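Local coordinates for protein Isomerase/lactonizing enzyme (Agrobacterium fabrum str. C58, PDB 2NQL) that belongs to the mandelate racemase/muconate lactonizing enzyme family of the enolase superfamily and carries a sodium ion in its barrel domain, at residues D177-N181 and C360-R364. Residues are numbered along the deposited sequence; the frame is centred on the assembly and turned at random.
Sequences DRGFN and CREGR. With SO4 (sulfate ion), chain C.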
ATOM      1  N   ASP A 177     -28.566  25.624  13.183  1.00 25.77           N
ATOM      2  CA  ASP A 177     -29.385  26.023  14.345  1.00 27.70           C
ATOM      3  C   ASP A 177     -28.925  25.320  15.629  1.00 32.56           C
ATOM      4  O   ASP A 177     -29.207  25.777  16.743  1.00 30.22           O
ATOM      5  CB  ASP A 177     -30.863  25.693  14.101  1.00 26.77           C
ATOM      6  CG  ASP A 177     -31.517  26.618  13.101  1.00 31.59           C
ATOM      7  OD1 ASP A 177     -30.926  27.669  12.755  1.00 37.30           O
ATOM      8  OD2 ASP A 177     -32.633  26.283  12.640  1.00 33.20           O
ATOM      9  N   ARG A 178     -28.213  24.204  15.468  1.00 27.57           N
ATOM     10  CA  ARG A 178     -27.570  23.527  16.584  1.00 25.52           C
ATOM     11  C   ARG A 178     -26.178  24.087  16.925  1.00 27.52           C
ATOM     12  O   ARG A 178     -25.503  23.560  17.809  1.00 32.21           O
ATOM     13  CB  ARG A 178     -27.475  22.016  16.306  1.00 23.53           C
ATOM     14  CG  ARG A 178     -28.816  21.291  16.226  1.00 26.64           C
ATOM     15  CD  ARG A 178     -28.625  19.795  16.001  1.00 27.52           C
ATOM     16  NE  ARG A 178     -28.041  19.142  17.179  1.00 30.30           N
ATOM     17  CZ  ARG A 178     -28.750  18.499  18.101  1.00 32.25           C
ATOM     18  NH1 ARG A 178     -30.075  18.406  17.990  1.00 32.49           N
ATOM     19  NH2 ARG A 178     -28.135  17.955  19.142  1.00 29.22           N
ATOM     20  N   GLY A 179     -25.734  25.133  16.236  1.00 27.93           N
ATOM     21  CA  GLY A 179     -24.504  25.839  16.628  1.00 26.43           C
ATOM     22  C   GLY A 179     -23.271  25.484  15.800  1.00 23.91           C
ATOM     23  O   GLY A 179     -22.147  25.862  16.132  1.00 28.24           O
ATOM     24  N   PHE A 180     -23.480  24.766  14.705  1.00 25.16           N
ATOM     25  CA  PHE A 180     -22.410  24.486  13.763  1.00 25.45           C
ATOM     26  C   PHE A 180     -22.340  25.620  12.755  1.00 28.35           C
ATOM     27  O   PHE A 180     -23.369  26.160  12.348  1.00 31.70           O
ATOM     28  CB  PHE A 180     -22.627  23.108  13.106  1.00 20.40           C
ATOM     29  CG  PHE A 180     -22.464  21.957  14.076  1.00 23.18           C
ATOM     30  CD1 PHE A 180     -21.271  21.208  14.109  1.00 27.73           C
ATOM     31  CD2 PHE A 180     -23.485  21.624  14.961  1.00 23.38           C
ATOM     32  CE1 PHE A 180     -21.118  20.155  15.011  1.00 24.84           C
ATOM     33  CE2 PHE A 180     -23.345  20.583  15.884  1.00 30.33           C
ATOM     34  CZ  PHE A 180     -22.157  19.848  15.915  1.00 30.96           C
ATOM     35  N   ASN A 181     -21.125  26.003  12.397  1.00 24.61           N
ATOM     36  CA  ASN A 181     -20.883  27.114  11.491  0.70 35.05           C
ATOM     37  C   ASN A 181     -20.102  26.700  10.249  1.00 32.79           C
ATOM     38  O   ASN A 181     -19.850  27.513   9.355  1.00 28.07           O
ATOM     39  CB  ASN A 181     -20.133  28.229  12.230  0.70 39.37           C
ATOM     40  CG  ASN A 181     -20.952  28.841  13.352  0.70 50.58           C
ATOM     41  OD1 ASN A 181     -20.512  28.886  14.503  0.70 46.64           O
ATOM     42  ND2 ASN A 181     -22.147  29.319  13.022  0.70 48.98           N
ATOM     43  N   CYS A 360     -19.701  15.563  20.894  1.00 19.62           N
ATOM     44  CA  CYS A 360     -19.655  16.693  19.989  1.00 18.87           C
ATOM     45  C   CYS A 360     -20.991  17.426  20.078  1.00 21.27           C
ATOM     46  O   CYS A 360     -22.036  16.808  19.890  1.00 23.53           O
ATOM     47  CB  CYS A 360     -19.430  16.184  18.565  1.00 20.67           C
ATOM     48  SG  CYS A 360     -19.139  17.492  17.360  1.00 26.03           S
ATOM     49  N   ARG A 361     -20.943  18.712  20.424  1.00 23.65           N
ATOM     50  CA  ARG A 361     -22.152  19.533  20.489  1.00 24.00           C
ATOM     51  C   ARG A 361     -21.836  21.005  20.238  1.00 24.30           C
ATOM     52  O   ARG A 361     -20.721  21.464  20.492  1.00 21.52           O
ATOM     53  CB  ARG A 361     -22.912  19.309  21.809  1.00 26.88           C
ATOM     54  CG  ARG A 361     -22.122  19.575  23.048  1.00 28.89           C
ATOM     55  CD  ARG A 361     -22.830  19.109  24.353  1.00 22.90           C
ATOM     56  NE  ARG A 361     -22.085  19.707  25.462  1.00 26.69           N
ATOM     57  CZ  ARG A 361     -21.115  19.121  26.170  1.00 27.68           C
ATOM     58  NH1 ARG A 361     -20.760  17.852  25.963  1.00 25.58           N
ATOM     59  NH2 ARG A 361     -20.513  19.816  27.128  1.00 29.14           N
ATOM     60  N   GLU A 362     -22.821  21.724  19.691  1.00 24.86           N
ATOM     61  CA  GLU A 362     -22.702  23.170  19.411  1.00 23.82           C
ATOM     62  C   GLU A 362     -21.432  23.512  18.646  1.00 21.80           C
ATOM     63  O   GLU A 362     -20.691  24.461  18.980  1.00 23.32           O
ATOM     64  CB  GLU A 362     -22.776  23.971  20.713  1.00 29.46           C
ATOM     65  CG  GLU A 362     -23.329  25.384  20.549  1.00 41.45           C
ATOM     66  CD  GLU A 362     -23.635  26.026  21.885  1.00 61.31           C
ATOM     67  OE1 GLU A 362     -22.744  26.027  22.761  1.00 60.80           O
ATOM     68  OE2 GLU A 362     -24.770  26.511  22.068  1.00 65.58           O
ATOM     69  N   GLY A 363     -21.156  22.698  17.624  1.00 22.77           N
ATOM     70  CA  GLY A 363     -20.022  22.953  16.773  1.00 22.95           C
ATOM     71  C   GLY A 363     -18.654  22.625  17.333  1.00 20.38           C
ATOM     72  O   GLY A 363     -17.651  23.078  16.767  1.00 22.33           O
ATOM     73  N   ARG A 364     -18.584  21.867  18.438  1.00 21.70           N
ATOM     74  CA  ARG A 364     -17.271  21.528  19.039  1.00 20.06           C
ATOM     75  C   ARG A 364     -17.208  20.080  19.552  1.00 17.49           C
ATOM     76  O   ARG A 364     -18.124  19.604  20.219  1.00 20.70           O
ATOM     77  CB  ARG A 364     -16.884  22.447  20.207  1.00 23.70           C
ATOM     78  CG  ARG A 364     -16.782  23.929  19.888  1.00 28.79           C
ATOM     79  CD  ARG A 364     -16.454  24.748  21.114  1.00 28.25           C
ATOM     80  NE  ARG A 364     -15.081  24.588  21.582  1.00 26.09           N
ATOM     81  CZ  ARG A 364     -13.997  25.105  21.004  1.00 20.71           C
ATOM     82  NH1 ARG A 364     -14.079  25.842  19.893  1.00 23.80           N
ATOM     83  NH2 ARG A 364     -12.810  24.888  21.555  1.00 24.52           N
TER
HETATM   84  S   SO4 C1002     -10.644  26.919  19.142  1.00 54.45           S
HETATM   85  O1  SO4 C1002      -9.744  26.786  17.984  1.00 48.46           O
HETATM   86  O2  SO4 C1002     -11.958  27.378  18.688  1.00 43.24           O
HETATM   87  O3  SO4 C1002     -10.780  25.618  19.791  1.00 43.12           O
HETATM   88  O4  SO4 C1002     -10.096  27.873  20.115  1.00 62.15           O
HETATM   89  O   HOH W   1     -25.281  21.056  20.083  1.00 39.65           O
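Phe180 lays one face of its ring against the backbone of Gly363, whose CA sits 3.5 Å from the ring centroid and only 18° off its normal, a CH-pi contact. At the ring's edge Cys360 adds a sulfur-aromatic contact, with SG 4.1 Å from CE1 of Phe180. Gly363 belongs to a type I' turn, Arg361 to Arg364, closed by paired backbone hydrogen bonds, Arg361 N to Arg364 O and Arg364 N to Arg361 O, both 3.0 Å. The positive phi of Gly363 favours glycine, and a CB there would clash with Gly179 O. Gly179 is more strictly constrained: its backbone angles alone call for glycine, it follows helix 165-177 in a Schellman motif, and a CB would also run into CG of Glu362. The two backbones therefore come close, with CA-CA distances of 4.1 Å for Phe180-Gly363 and 4.3 Å for Gly179-Glu362. Here Glu362 CA makes a nearly linear CA-H...O contact with Arg178 O (3.3 Å), and a water accepts from Glu362 N at 2.6 Å while donating weakly to Arg178 O at 3.4 Å. Beyond the turn, Phe180 also meets the rings of Trp175 and Phe342 and touches Val157 on strand 152-158. A beta-hairpin of strands 359-361 and 364-366, paired through the latter with barrel strand 152-158, thus packs its turn on an alpha-to-beta loop of the TIM-barrel-like domain characteristic of the enolase superfamily.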